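Local coordinates for protein Thf1 (Thermosynechococcus elongatus, PDB 5MJR), which associates with the FtsH protease complex involved in photosystem II repair and may take part in building the photosynthetic membrane, at residues A[26-31]-A[50-55]; A[146-151]-A[189-194]; A[116-121]-A[136-141]; A[142-147]-A[182-187]. All coordinates share one frame; numbering follows the deposited sequence. Where two conformers were deposited one is given.

Contact 1. Residues A[26-31]-A[50-55]; sequences DTKRAF and LLVEIH
Thr27 and Leu51 meet in a buried crossing of two helices, 24-34 and 41-58, whose local axes come within 10.2 Å at 130° between their N-to-C directions. Leu51 has the largest buried area of any residue in the contact. From CB, with CG anti to the carbonyl carbon (chi1 -76°), its chain reaches CG and forks. Branch CD1 turns to Phe31 and sits 3.9 Å from Phe31 CG, oblique to the ring and also against Phe31 CB; the two side chains run at about a right angle. Branch CD2 meets Thr27 CG2 at 4.1 Å, the leucine and threonine sliding past each other in opposite directions.

Thr27 thus shows two characters, a methyl to Leu51 and a hydroxyl to His55. Its OG1 lies at the edge of the imidazole, near the ring plane, and is hydrogen-bonded to His55 ND1 at 2.9 Å; the same hydroxyl makes a weak bond to the backbone O of Thr23. An alanine in place of His55 would probably cost Thr27 OG1 its partner on the facing helix and open a gap where the ring had been.

At the more exposed border Lys28 runs out extended, its CE 4.0 Å from Val52 CG2, and carries NZ on to a salt bridge with Glu48. Helix 90-100 adds Ala96 and Ala100 against Phe31. The chemistry is that of an apolar helix-helix interface in which one buried polar pair gives direction to contacts that are otherwise only a matter of fit.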
loop_
_atom_site.group_PDB
_atom_site.type_symbol
_atom_site.label_atom_id
_atom_site.label_comp_id
_atom_site.label_asym_id
_atom_site.label_seq_id
_atom_site.Cartn_x
_atom_site.Cartn_y
_atom_site.Cartn_z
ATOM N N ASP A 26 -18.648 0.892 12.934
ATOM C CA ASP A 26 -19.469 0.943 11.731
ATOM C C ASP A 26 -18.699 0.322 10.542
ATOM O O ASP A 26 -19.261 -0.397 9.768
ATOM C CB ASP A 26 -19.837 2.394 11.418
ATOM C CG ASP A 26 -20.785 3.008 12.434
ATOM O OD1 ASP A 26 -21.772 2.314 12.888
ATOM O OD2 ASP A 26 -20.506 4.225 12.843
ATOM N N THR A 27 -17.421 0.681 10.425
ATOM C CA THR A 27 -16.605 0.127 9.336
ATOM C C THR A 27 -16.529 -1.450 9.442
ATOM O O THR A 27 -16.711 -2.149 8.433
ATOM C CB THR A 27 -15.189 0.768 9.408
ATOM O OG1 THR A 27 -15.386 2.144 9.135
ATOM C CG2 THR A 27 -14.249 0.160 8.377
ATOM N N LYS A 28 -16.285 -1.975 10.656
ATOM C CA LYS A 28 -16.221 -3.403 10.808
ATOM C C LYS A 28 -17.570 -4.052 10.542
ATOM O O LYS A 28 -17.606 -5.080 9.873
ATOM C CB LYS A 28 -15.786 -3.721 12.213
ATOM C CG LYS A 28 -14.272 -3.468 12.453
ATOM C CD LYS A 28 -13.812 -3.997 13.820
ATOM C CE LYS A 28 -12.336 -3.710 14.115
ATOM N NZ LYS A 28 -11.859 -4.255 15.462
ATOM N N ARG A 29 -18.672 -3.436 10.986
ATOM C CA ARG A 29 -19.955 -4.047 10.668
ATOM C C ARG A 29 -20.238 -4.091 9.173
ATOM O O ARG A 29 -20.756 -5.053 8.651
ATOM C CB ARG A 29 -21.076 -3.215 11.294
ATOM C CG ARG A 29 -21.344 -3.604 12.683
ATOM C CD ARG A 29 -22.681 -2.949 13.280
ATOM N NE ARG A 29 -22.410 -1.527 13.661
ATOM C CZ ARG A 29 -21.867 -1.122 14.819
ATOM N NH1 ARG A 29 -21.545 -2.013 15.822
ATOM N NH2 ARG A 29 -21.697 0.196 15.032
ATOM N N ALA A 30 -19.830 -3.031 8.444
ATOM C CA ALA A 30 -19.967 -2.978 7.005
ATOM C C ALA A 30 -19.167 -4.109 6.323
ATOM O O ALA A 30 -19.608 -4.743 5.376
ATOM C CB ALA A 30 -19.657 -1.608 6.459
ATOM N N PHE A 31 -17.964 -4.306 6.831
ATOM C CA PHE A 31 -17.123 -5.370 6.318
ATOM C C PHE A 31 -17.785 -6.736 6.428
ATOM O O PHE A 31 -17.915 -7.501 5.459
ATOM C CB PHE A 31 -15.772 -5.376 6.998
ATOM C CG PHE A 31 -14.884 -6.568 6.590
ATOM C CD1 PHE A 31 -14.254 -6.588 5.401
ATOM C CD2 PHE A 31 -14.840 -7.701 7.386
ATOM C CE1 PHE A 31 -13.559 -7.669 4.968
ATOM C CE2 PHE A 31 -14.127 -8.797 6.956
ATOM C CZ PHE A 31 -13.461 -8.774 5.714
ATOM N N LEU A 50 -5.951 -3.777 9.439
ATOM C CA LEU A 50 -5.943 -2.980 8.194
ATOM C C LEU A 50 -7.183 -2.061 8.166
ATOM O O LEU A 50 -7.104 -0.900 7.761
ATOM C CB LEU A 50 -5.795 -3.862 6.968
ATOM C CG LEU A 50 -5.589 -3.138 5.650
ATOM C CD1 LEU A 50 -4.372 -2.192 5.636
ATOM C CD2 LEU A 50 -5.551 -4.139 4.544
ATOM N N LEU A 51 -8.352 -2.651 8.543
ATOM C CA LEU A 51 -9.589 -1.827 8.535
ATOM C C LEU A 51 -9.406 -0.617 9.461
ATOM O O LEU A 51 -9.836 0.498 9.109
ATOM C CB LEU A 51 -10.809 -2.688 9.026
ATOM C CG LEU A 51 -11.359 -3.670 8.019
ATOM C CD1 LEU A 51 -12.374 -4.559 8.752
ATOM C CD2 LEU A 51 -12.125 -2.978 6.869
ATOM N N VAL A 52 -8.862 -0.822 10.647
ATOM C CA VAL A 52 -8.636 0.264 11.572
ATOM C C VAL A 52 -7.648 1.312 11.002
ATOM O O VAL A 52 -7.881 2.516 11.077
ATOM C CB VAL A 52 -8.161 -0.246 12.952
ATOM C CG1 VAL A 52 -7.699 0.866 13.865
ATOM C CG2 VAL A 52 -9.305 -1.099 13.612
ATOM N N GLU A 53 -6.532 0.779 10.473
ATOM C CA GLU A 53 -5.481 1.668 9.940
ATOM C C GLU A 53 -6.029 2.566 8.853
ATOM O O GLU A 53 -5.766 3.796 8.897
ATOM C CB GLU A 53 -4.327 0.756 9.418
ATOM C CG GLU A 53 -3.158 1.540 8.898
ATOM C CD GLU A 53 -2.033 0.668 8.415
ATOM O OE1 GLU A 53 -2.284 -0.539 8.097
ATOM O OE2 GLU A 53 -0.880 1.166 8.309
ATOM N N ILE A 54 -6.788 2.059 7.915
ATOM C CA ILE A 54 -7.320 2.855 6.831
ATOM C C ILE A 54 -8.330 3.839 7.371
ATOM O O ILE A 54 -8.395 4.970 6.975
ATOM C CB ILE A 54 -7.901 1.956 5.719
ATOM C CG1 ILE A 54 -6.799 1.101 5.075
ATOM C CG2 ILE A 54 -8.667 2.784 4.729
ATOM C CD1 ILE A 54 -7.277 0.058 4.144
ATOM N N HIS A 55 -9.207 3.352 8.319
ATOM C CA HIS A 55 -10.252 4.238 8.844
ATOM C C HIS A 55 -9.562 5.479 9.487
ATOM O O HIS A 55 -9.994 6.607 9.316
ATOM C CB HIS A 55 -11.071 3.449 9.867
ATOM C CG HIS A 55 -12.149 4.245 10.447
ATOM N ND1 HIS A 55 -13.472 4.087 10.067
ATOM C CD2 HIS A 55 -12.117 5.189 11.414
ATOM C CE1 HIS A 55 -14.193 4.947 10.778
ATOM N NE2 HIS A 55 -13.401 5.662 11.584
#

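Contact 2. Residues A[146-151]-A[189-194]; sequences GKYSRL and VKRDLE. With SO4 (sulfate ion), chain B.
Tyr148 and Asp192 join the N-terminal end of helix 150-162 to helix 186-198, the start of a predicted coiled coil, in an all-helical fold. Ser149 is the N-cap of the first helix, its OG accepting from Leu151 N at 2.9 Å. Just before it, Tyr148 holds CG anti to the backbone N (chi1 169°), and its ring extends toward the second helix. Phenol and carboxylate meet tip to tip with their planes only 9° apart: Tyr148 OH donates to Asp192 OD2 over 2.6 Å, arriving on the anti side.

The syn side of OD2 is taken by Arg191 NH2 at 3.0 Å, while Arg191 NE bonds to Asp192 OD1 at 2.8 Å from above the carboxylate plane. This side-on, two-nitrogen grip fixes the carboxylate's rotation, and two donors on OD2 would be expected to stabilise its negative charge. A leucine in place of Asp192 would probably leave the phenol without its acceptor and Arg191 without its carboxylate mate.

Val189 CG2 packs 4.0 Å from Tyr148 CE1, and Arg150 CB rests against Asp192 OD2 before its chain bends off to Glu53. A sulfate, probably from the crystallisation liquor and also bound by Lys188, lies at the edge of the Arg191 guanidinium: Arg191 NH1 donates to sulfate O2 over 2.8 Å, and Arg191 NH2 to sulfate O3 over 3.0 Å.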
loop_
_atom_site.group_PDB
_atom_site.type_symbol
_atom_site.label_atom_id
_atom_site.label_comp_id
_atom_site.label_asym_id
_atom_site.label_seq_id
_atom_site.Cartn_x
_atom_site.Cartn_y
_atom_site.Cartn_z
ATOM N N GLY A 146 1.128 16.155 3.061
ATOM C CA GLY A 146 0.082 15.633 3.870
ATOM C C GLY A 146 0.462 14.308 4.494
ATOM O O GLY A 146 1.583 13.807 4.472
ATOM N N LYS A 147 -0.506 13.732 5.174
ATOM C CA LYS A 147 -0.281 12.676 6.214
ATOM C C LYS A 147 0.384 11.455 5.552
ATOM O O LYS A 147 -0.096 10.915 4.565
ATOM C CB LYS A 147 -1.622 12.270 6.792
ATOM C CG LYS A 147 -1.569 11.089 7.737
ATOM C CD LYS A 147 -0.836 11.367 8.988
ATOM C CE LYS A 147 -0.876 10.176 9.940
ATOM N NZ LYS A 147 -0.072 10.492 11.135
ATOM N N TYR A 148 1.490 11.067 6.163
ATOM C CA TYR A 148 2.228 9.890 5.790
ATOM C C TYR A 148 1.784 8.651 6.588
ATOM O O TYR A 148 1.597 8.746 7.812
ATOM C CB TYR A 148 3.721 10.132 6.035
ATOM C CG TYR A 148 4.597 8.886 5.944
ATOM C CD1 TYR A 148 5.047 8.405 4.755
ATOM C CD2 TYR A 148 4.907 8.157 7.090
ATOM C CE1 TYR A 148 5.757 7.247 4.672
ATOM C CE2 TYR A 148 5.632 6.968 7.044
ATOM C CZ TYR A 148 6.082 6.522 5.840
ATOM O OH TYR A 148 6.808 5.387 5.747
ATOM N N SER A 149 1.671 7.544 5.872
ATOM C CA SER A 149 1.389 6.205 6.426
ATOM C C SER A 149 2.513 5.270 6.038
ATOM O O SER A 149 3.052 5.344 4.909
ATOM C CB SER A 149 0.053 5.727 5.800
ATOM O OG SER A 149 -0.232 4.349 6.133
ATOM N N ARG A 150 2.726 4.241 6.856
ATOM C CA ARG A 150 3.579 3.125 6.409
ATOM C C ARG A 150 3.102 2.513 5.139
ATOM O O ARG A 150 3.859 1.917 4.394
ATOM C CB ARG A 150 3.680 2.081 7.553
ATOM C CG ARG A 150 2.427 1.373 7.836
ATOM C CD ARG A 150 2.388 0.007 7.153
ATOM N NE ARG A 150 1.093 -0.623 7.299
ATOM C CZ ARG A 150 0.826 -1.887 6.976
ATOM N NH1 ARG A 150 1.784 -2.683 6.454
ATOM N NH2 ARG A 150 -0.429 -2.295 7.042
ATOM N N LEU A 151 1.773 2.606 4.862
ATOM C CA LEU A 151 1.282 2.133 3.561
ATOM C C LEU A 151 1.897 2.839 2.369
ATOM O O LEU A 151 2.024 2.212 1.317
ATOM C CB LEU A 151 -0.261 2.133 3.545
ATOM C CG LEU A 151 -0.989 1.180 4.484
ATOM C CD1 LEU A 151 -2.412 1.594 4.692
ATOM C CD2 LEU A 151 -0.843 -0.200 3.943
ATOM N N VAL A 189 10.311 5.937 5.706
ATOM C CA VAL A 189 10.220 4.849 4.764
ATOM C C VAL A 189 11.187 3.712 5.124
ATOM O O VAL A 189 10.814 2.531 5.093
ATOM C CB VAL A 189 10.387 5.313 3.329
ATOM C CG1 VAL A 189 10.491 4.179 2.343
ATOM C CG2 VAL A 189 9.256 6.252 2.907
ATOM N N LYS A 190 12.457 4.040 5.398
ATOM C CA LYS A 190 13.438 3.009 5.744
ATOM C C LYS A 190 12.925 2.213 6.937
ATOM O O LYS A 190 13.012 0.992 6.961
ATOM C CB LYS A 190 14.800 3.678 6.023
ATOM C CG LYS A 190 15.490 4.158 4.723
ATOM C CD LYS A 190 16.792 4.814 5.148
ATOM C CE LYS A 190 17.495 5.400 3.932
ATOM N NZ LYS A 190 18.805 5.871 4.271
ATOM N N ARG A 191 12.571 2.954 7.987
ATOM C CA ARG A 191 12.048 2.343 9.189
ATOM C C ARG A 191 10.891 1.403 8.911
ATOM O O ARG A 191 10.854 0.253 9.374
ATOM C CB ARG A 191 11.622 3.457 10.157
ATOM C CG ARG A 191 10.832 2.960 11.367
ATOM C CD ARG A 191 10.031 4.124 12.029
ATOM N NE ARG A 191 8.867 4.465 11.223
ATOM C CZ ARG A 191 8.107 5.542 11.369
ATOM N NH1 ARG A 191 8.387 6.462 12.288
ATOM N NH2 ARG A 191 7.077 5.741 10.517
ATOM N N ASP A 192 9.921 1.877 8.178
ATOM C CA ASP A 192 8.713 1.149 7.921
ATOM C C ASP A 192 8.943 -0.045 6.991
ATOM O O ASP A 192 8.291 -1.079 7.179
ATOM C CB ASP A 192 7.624 2.084 7.365
ATOM C CG ASP A 192 7.118 3.086 8.403
ATOM O OD1 ASP A 192 7.312 2.831 9.621
ATOM O OD2 ASP A 192 6.548 4.132 8.039
ATOM N N LEU A 193 9.851 0.058 6.060
ATOM C CA LEU A 193 10.189 -1.073 5.158
ATOM C C LEU A 193 11.008 -2.130 5.871
ATOM O O LEU A 193 10.845 -3.262 5.534
ATOM C CB LEU A 193 10.868 -0.624 3.834
ATOM C CG LEU A 193 9.881 0.112 2.866
ATOM C CD1 LEU A 193 10.729 0.540 1.665
ATOM C CD2 LEU A 193 8.692 -0.749 2.542
ATOM N N GLU A 194 11.889 -1.705 6.795
ATOM C CA GLU A 194 12.633 -2.720 7.571
ATOM C C GLU A 194 11.602 -3.541 8.313
ATOM O O GLU A 194 11.750 -4.754 8.382
ATOM C CB GLU A 194 13.717 -2.105 8.456
ATOM C CG GLU A 194 14.586 -3.085 9.181
ATOM C CD GLU A 194 15.993 -2.625 9.452
ATOM O OE1 GLU A 194 16.247 -1.409 9.256
ATOM O OE2 GLU A 194 16.834 -3.531 9.842
HETATM S S SO4 B . 4.955 8.547 11.877
HETATM O O1 SO4 B . 4.802 9.801 11.061
HETATM O O2 SO4 B . 6.378 8.475 12.343
HETATM O O3 SO4 B . 4.619 7.410 10.960
HETATM O O4 SO4 B . 4.122 8.478 13.061
#

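Contact 3. Residues A[116-121]-A[136-141]; sequences QQYQGR and SAPLNS
Tyr118 has CG anti to its carbonyl carbon (chi1 -52°) and chi2 of -71° turns the ring; its hydroxyl ends at Ser136, whose OG stands between its own backbone N and carbonyl carbon (chi1 69°). The contact pins together two loops on either side of helix 123-131: a 3-10 turn running into a type II beta turn, Tyr118 to Arg121, and a loop with a cis peptide bond before Pro138 that runs into a 3-10 turn at 139-141.

The phenol hydroxyl works in both directions. Tyr118 OH donates to Ser136 OG over 2.7 Å and accepts from Leu139 N over 3.1 Å, so it is gripped by two bonds, one to a side chain and one to the backbone. Ser136 OG is also hydrogen-bonded to Glu129 of the intervening helix.

Around these bonds the ring is closely packed. Pro138 CD meets it at the edge, 3.8 Å from Tyr118 CE2, tip to tip. Leu139 CB approaches obliquely, 3.6 Å from Tyr118 CZ. One face carries Gln117 CG over its centre, and Ile126 of helix 123-131 also touches the side chain. Arg121 lays its guanidinium against Tyr118 CD1, which stands over the centre of the cationic group, and Arg121 NH2 bonds to the backbone O of Gln117. At the edge of the Arg121 guanidinium a water bridges to the other loop, accepting from Arg121 NH1 at 2.8 Å and donating to Ser136 OG at 3.2 Å.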
loop_
_atom_site.group_PDB
_atom_site.type_symbol
_atom_site.label_atom_id
_atom_site.label_comp_id
_atom_site.label_asym_id
_atom_site.label_seq_id
_atom_site.Cartn_x
_atom_site.Cartn_y
_atom_site.Cartn_z
ATOM N N GLN A 116 2.404 -0.276 -13.295
ATOM C CA GLN A 116 3.092 -1.231 -14.169
ATOM C C GLN A 116 3.644 -0.594 -15.421
ATOM O O GLN A 116 4.528 -1.156 -16.069
ATOM C CB GLN A 116 2.200 -2.390 -14.492
ATOM C CG GLN A 116 1.902 -3.264 -13.262
ATOM C CD GLN A 116 0.844 -4.243 -13.428
ATOM O OE1 GLN A 116 0.551 -4.666 -14.512
ATOM N NE2 GLN A 116 0.182 -4.633 -12.275
ATOM N N GLN A 117 3.182 0.629 -15.752
ATOM C CA GLN A 117 3.734 1.297 -16.922
ATOM C C GLN A 117 5.197 1.631 -16.721
ATOM O O GLN A 117 5.866 1.861 -17.717
ATOM C CB GLN A 117 3.002 2.546 -17.230
ATOM C CG GLN A 117 3.120 3.601 -16.176
ATOM C CD GLN A 117 2.295 4.799 -16.403
ATOM O OE1 GLN A 117 1.149 4.957 -15.801
ATOM N NE2 GLN A 117 2.765 5.590 -17.287
ATOM N N TYR A 118 5.719 1.589 -15.516
ATOM C CA TYR A 118 7.151 1.858 -15.219
ATOM C C TYR A 118 8.039 0.650 -15.306
ATOM O O TYR A 118 9.240 0.766 -15.047
ATOM C CB TYR A 118 7.317 2.655 -13.922
ATOM C CG TYR A 118 6.469 3.903 -13.902
ATOM C CD1 TYR A 118 6.734 5.010 -14.680
ATOM C CD2 TYR A 118 5.346 4.020 -13.057
ATOM C CE1 TYR A 118 5.968 6.100 -14.686
ATOM C CE2 TYR A 118 4.586 5.119 -13.059
ATOM C CZ TYR A 118 4.868 6.198 -13.884
ATOM O OH TYR A 118 4.018 7.285 -13.872
ATOM N N GLN A 119 7.439 -0.507 -15.649
ATOM C CA GLN A 119 8.194 -1.729 -15.656
ATOM C C GLN A 119 9.511 -1.675 -16.454
ATOM O O GLN A 119 9.497 -1.173 -17.598
ATOM C CB GLN A 119 7.300 -2.824 -16.257
ATOM C CG GLN A 119 7.479 -4.199 -15.643
ATOM C CD GLN A 119 6.223 -5.081 -15.884
ATOM O OE1 GLN A 119 6.052 -5.465 -17.026
ATOM N NE2 GLN A 119 5.288 -5.277 -14.858
ATOM N N GLY A 120 10.621 -2.087 -15.777
ATOM C CA GLY A 120 11.973 -2.245 -16.407
ATOM C C GLY A 120 12.948 -1.093 -16.332
ATOM O O GLY A 120 14.199 -1.321 -16.369
ATOM N N ARG A 121 12.397 0.077 -16.063
ATOM C CA ARG A 121 13.178 1.315 -16.102
ATOM C C ARG A 121 14.205 1.381 -15.064
ATOM O O ARG A 121 14.023 0.875 -13.909
ATOM C CB ARG A 121 12.285 2.548 -16.036
ATOM C CG ARG A 121 11.268 2.643 -17.123
ATOM C CD ARG A 121 10.472 3.946 -17.010
ATOM N NE ARG A 121 9.203 3.784 -17.720
ATOM C CZ ARG A 121 8.312 4.724 -17.954
ATOM N NH1 ARG A 121 8.502 6.005 -17.676
ATOM N NH2 ARG A 121 7.127 4.321 -18.458
ATOM N N SER A 136 4.597 12.252 -14.839
ATOM C CA SER A 136 3.370 11.564 -15.146
ATOM C C SER A 136 2.669 10.935 -13.920
ATOM O O SER A 136 3.334 10.729 -12.930
ATOM C CB SER A 136 3.745 10.414 -16.205
ATOM O OG SER A 136 4.584 9.304 -15.616
ATOM N N ALA A 137 1.377 10.661 -14.055
ATOM C CA ALA A 137 0.644 9.881 -13.032
ATOM C C ALA A 137 0.800 8.395 -13.387
ATOM O O ALA A 137 0.691 8.006 -14.538
ATOM C CB ALA A 137 -0.826 10.262 -12.997
ATOM N N PRO A 138 1.023 7.558 -12.355
ATOM C CA PRO A 138 0.979 7.849 -10.912
ATOM C C PRO A 138 2.312 8.232 -10.255
ATOM O O PRO A 138 2.335 8.477 -9.053
ATOM C CB PRO A 138 0.480 6.538 -10.328
ATOM C CG PRO A 138 1.130 5.509 -11.234
ATOM C CD PRO A 138 0.926 6.130 -12.622
ATOM N N LEU A 139 3.394 8.334 -11.061
ATOM C CA LEU A 139 4.677 8.679 -10.442
ATOM C C LEU A 139 4.618 9.970 -9.620
ATOM O O LEU A 139 5.309 10.160 -8.636
ATOM C CB LEU A 139 5.737 8.775 -11.573
ATOM C CG LEU A 139 7.137 9.137 -11.119
ATOM C CD1 LEU A 139 7.768 8.207 -10.105
ATOM C CD2 LEU A 139 8.009 9.306 -12.322
ATOM N N ASN A 140 3.780 10.931 -10.107
ATOM C CA ASN A 140 3.596 12.159 -9.410
ATOM C C ASN A 140 3.189 12.056 -7.919
ATOM O O ASN A 140 3.436 12.945 -7.121
ATOM C CB ASN A 140 2.587 13.089 -10.095
ATOM C CG ASN A 140 1.165 12.518 -10.136
ATOM O OD1 ASN A 140 0.932 11.339 -10.240
ATOM N ND2 ASN A 140 0.188 13.464 -10.070
ATOM N N SER A 141 2.547 10.910 -7.587
ATOM C CA SER A 141 2.165 10.632 -6.241
ATOM C C SER A 141 3.310 10.349 -5.278
ATOM O O SER A 141 3.127 10.322 -4.088
ATOM C CB SER A 141 1.123 9.488 -6.166
ATOM O OG SER A 141 1.621 8.250 -6.413
HETATM O O HOH W 1 6.503 7.971 -17.798
#

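Contact 4. Residues A[142-147]-A[182-187]; sequences LNHTGK and IPLPIE
His144 and Leu184 form a close, buried part of this contact, where a loop lies against the irregular residues that lead into helix 186-198. Leu184 has CG anti to its backbone N (chi1 -166°), and chi2 of 65° sets CD1 3.7 Å from His144 CB, the methyl lying oblique to the imidazole. The ring is held at its far end: His144 NE2 donates to Lys147 O over 2.9 Å, with Lys147 O in the ring plane but the donor well above the carbonyl plane. His152 also meets the imidazole, the two rings at about 45°.

Next to this, the backbone O of Leu142, which takes a weak bond from His144 N inside the turn, is approached from across the contact by carbon: Ile182 CB at 3.7 Å and Leu184 CB at 3.8 Å. Leu142 CB touches Ile182 CG2 more distantly, and the leucine is backed by Leu156 and Phe159 of helix 150-162.

Pro183, though exposed, packs closely too, its CD 3.4 Å from Asn143 OD1 and its CG 3.8 Å from His144 N. The contact thins out only past it, toward the exposed Thr145, which is modelled in two conformers and adds little.

All of this holds by shape, without polar bonds between the two segments. The arrangement is an inverse gamma turn centred on Asn143, packed against the residues leading to Pro185, the N-cap of helix 186-198.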
loop_
_atom_site.group_PDB
_atom_site.type_symbol
_atom_site.label_atom_id
_atom_site.label_comp_id
_atom_site.label_asym_id
_atom_site.label_seq_id
_atom_site.Cartn_x
_atom_site.Cartn_y
_atom_site.Cartn_z
ATOM N N LEU A 142 4.545 10.180 -5.816
ATOM C CA LEU A 142 5.706 10.174 -4.928
ATOM C C LEU A 142 5.996 11.534 -4.342
ATOM O O LEU A 142 6.695 11.624 -3.286
ATOM C CB LEU A 142 6.927 9.698 -5.666
ATOM C CG LEU A 142 6.957 8.245 -6.086
ATOM C CD1 LEU A 142 8.396 7.882 -6.518
ATOM C CD2 LEU A 142 6.390 7.224 -5.228
ATOM N N ASN A 143 5.448 12.581 -4.957
ATOM C CA ASN A 143 5.514 13.929 -4.390
ATOM C C ASN A 143 4.429 14.132 -3.321
ATOM O O ASN A 143 3.474 14.879 -3.490
ATOM C CB ASN A 143 5.433 14.959 -5.492
ATOM C CG ASN A 143 6.677 15.025 -6.350
ATOM O OD1 ASN A 143 7.779 14.840 -5.821
ATOM N ND2 ASN A 143 6.470 15.294 -7.652
ATOM N N HIS A 144 4.580 13.336 -2.279
ATOM C CA HIS A 144 3.550 13.198 -1.268
ATOM C C HIS A 144 3.705 14.267 -0.207
ATOM O O HIS A 144 4.750 14.242 0.509
ATOM C CB HIS A 144 3.728 11.836 -0.612
ATOM C CG HIS A 144 2.617 11.514 0.356
ATOM N ND1 HIS A 144 1.394 11.125 -0.113
ATOM C CD2 HIS A 144 2.554 11.623 1.688
ATOM C CE1 HIS A 144 0.616 10.991 0.956
ATOM N NE2 HIS A 144 1.300 11.263 2.060
ATOM N N THR A 145 2.664 15.052 -0.057
ATOM C CA THR A 145 2.545 16.013 1.063
ATOM C C THR A 145 1.306 15.608 1.897
ATOM O O THR A 145 0.471 14.892 1.440
ATOM C CB THR A 145 2.527 17.445 0.489
ATOM O OG1 THR A 145 1.289 17.697 -0.197
ATOM C CG2 THR A 145 3.711 17.637 -0.486
ATOM N N GLY A 146 1.128 16.155 3.061
ATOM C CA GLY A 146 0.082 15.633 3.870
ATOM C C GLY A 146 0.462 14.308 4.494
ATOM O O GLY A 146 1.583 13.807 4.472
ATOM N N LYS A 147 -0.506 13.732 5.174
ATOM C CA LYS A 147 -0.281 12.676 6.214
ATOM C C LYS A 147 0.384 11.455 5.552
ATOM O O LYS A 147 -0.096 10.915 4.565
ATOM C CB LYS A 147 -1.622 12.270 6.792
ATOM C CG LYS A 147 -1.569 11.089 7.737
ATOM C CD LYS A 147 -0.836 11.367 8.988
ATOM C CE LYS A 147 -0.876 10.176 9.940
ATOM N NZ LYS A 147 -0.072 10.492 11.135
ATOM N N ILE A 182 12.386 13.658 -3.541
ATOM C CA ILE A 182 10.962 13.633 -3.226
ATOM C C ILE A 182 10.741 14.030 -1.788
ATOM O O ILE A 182 11.569 13.765 -0.909
ATOM C CB ILE A 182 10.364 12.251 -3.596
ATOM C CG1 ILE A 182 10.871 11.140 -2.711
ATOM C CG2 ILE A 182 10.508 11.956 -5.066
ATOM C CD1 ILE A 182 10.237 9.762 -2.888
ATOM N N PRO A 183 9.508 14.561 -1.486
ATOM C CA PRO A 183 9.158 15.003 -0.149
ATOM C C PRO A 183 8.653 13.888 0.743
ATOM O O PRO A 183 8.413 14.118 1.945
ATOM C CB PRO A 183 8.095 16.095 -0.384
ATOM C CG PRO A 183 7.502 15.697 -1.679
ATOM C CD PRO A 183 8.558 15.096 -2.485
ATOM N N LEU A 184 8.447 12.698 0.169
ATOM C CA LEU A 184 8.105 11.575 1.007
ATOM C C LEU A 184 9.223 11.409 2.048
ATOM O O LEU A 184 10.398 11.486 1.719
ATOM C CB LEU A 184 7.926 10.337 0.107
ATOM C CG LEU A 184 7.296 9.128 0.579
ATOM C CD1 LEU A 184 5.866 9.233 0.936
ATOM C CD2 LEU A 184 7.525 8.023 -0.397
ATOM N N PRO A 185 8.909 11.170 3.328
ATOM C CA PRO A 185 9.993 11.174 4.357
ATOM C C PRO A 185 10.747 9.862 4.371
ATOM O O PRO A 185 10.369 8.809 4.945
ATOM C CB PRO A 185 9.203 11.369 5.653
ATOM C CG PRO A 185 7.877 10.737 5.340
ATOM C CD PRO A 185 7.588 11.104 3.941
ATOM N N ILE A 186 11.866 9.891 3.669
ATOM C CA ILE A 186 12.613 8.660 3.395
ATOM C C ILE A 186 13.168 7.998 4.712
ATOM O O ILE A 186 13.258 6.766 4.760
ATOM C CB ILE A 186 13.746 8.886 2.343
ATOM C CG1 ILE A 186 13.134 9.013 0.909
ATOM C CG2 ILE A 186 14.689 7.735 2.262
ATOM C CD1 ILE A 186 12.414 7.787 0.376
ATOM N N GLU A 187 13.446 8.756 5.776
ATOM C CA GLU A 187 13.886 8.056 6.990
ATOM C C GLU A 187 12.787 7.196 7.622
ATOM O O GLU A 187 13.036 6.112 8.153
ATOM C CB GLU A 187 14.562 8.954 8.051
ATOM C CG GLU A 187 15.942 9.546 7.613
ATOM C CD GLU A 187 16.977 8.450 7.223
ATOM O OE1 GLU A 187 17.347 7.658 8.145
ATOM O OE2 GLU A 187 17.407 8.397 6.010
#

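How the contacts relate
From the N terminus, contact 1 comes first, closing the connection between helices 24-34 and 41-58. Contact 3 follows, joining the loops that flank helix 123-131, and it closes before contacts 4 and 2 open; its second segment runs directly into contact 4. Contacts 4 and 2 share Gly146 and Lys147, and both reach helix 186-198: the 142-147 loop pairs with its entry, and 146-151 with its first turns, so their loops are staggered, contact 4 opening and closing first, and neither encloses the other. They touch through Tyr148 and Pro185. Contact 1 is tied to contact 2 by the Glu53–Arg150 salt bridge, while contact 3 lies across the chain's centre from contact 1, about 30 Å between centres.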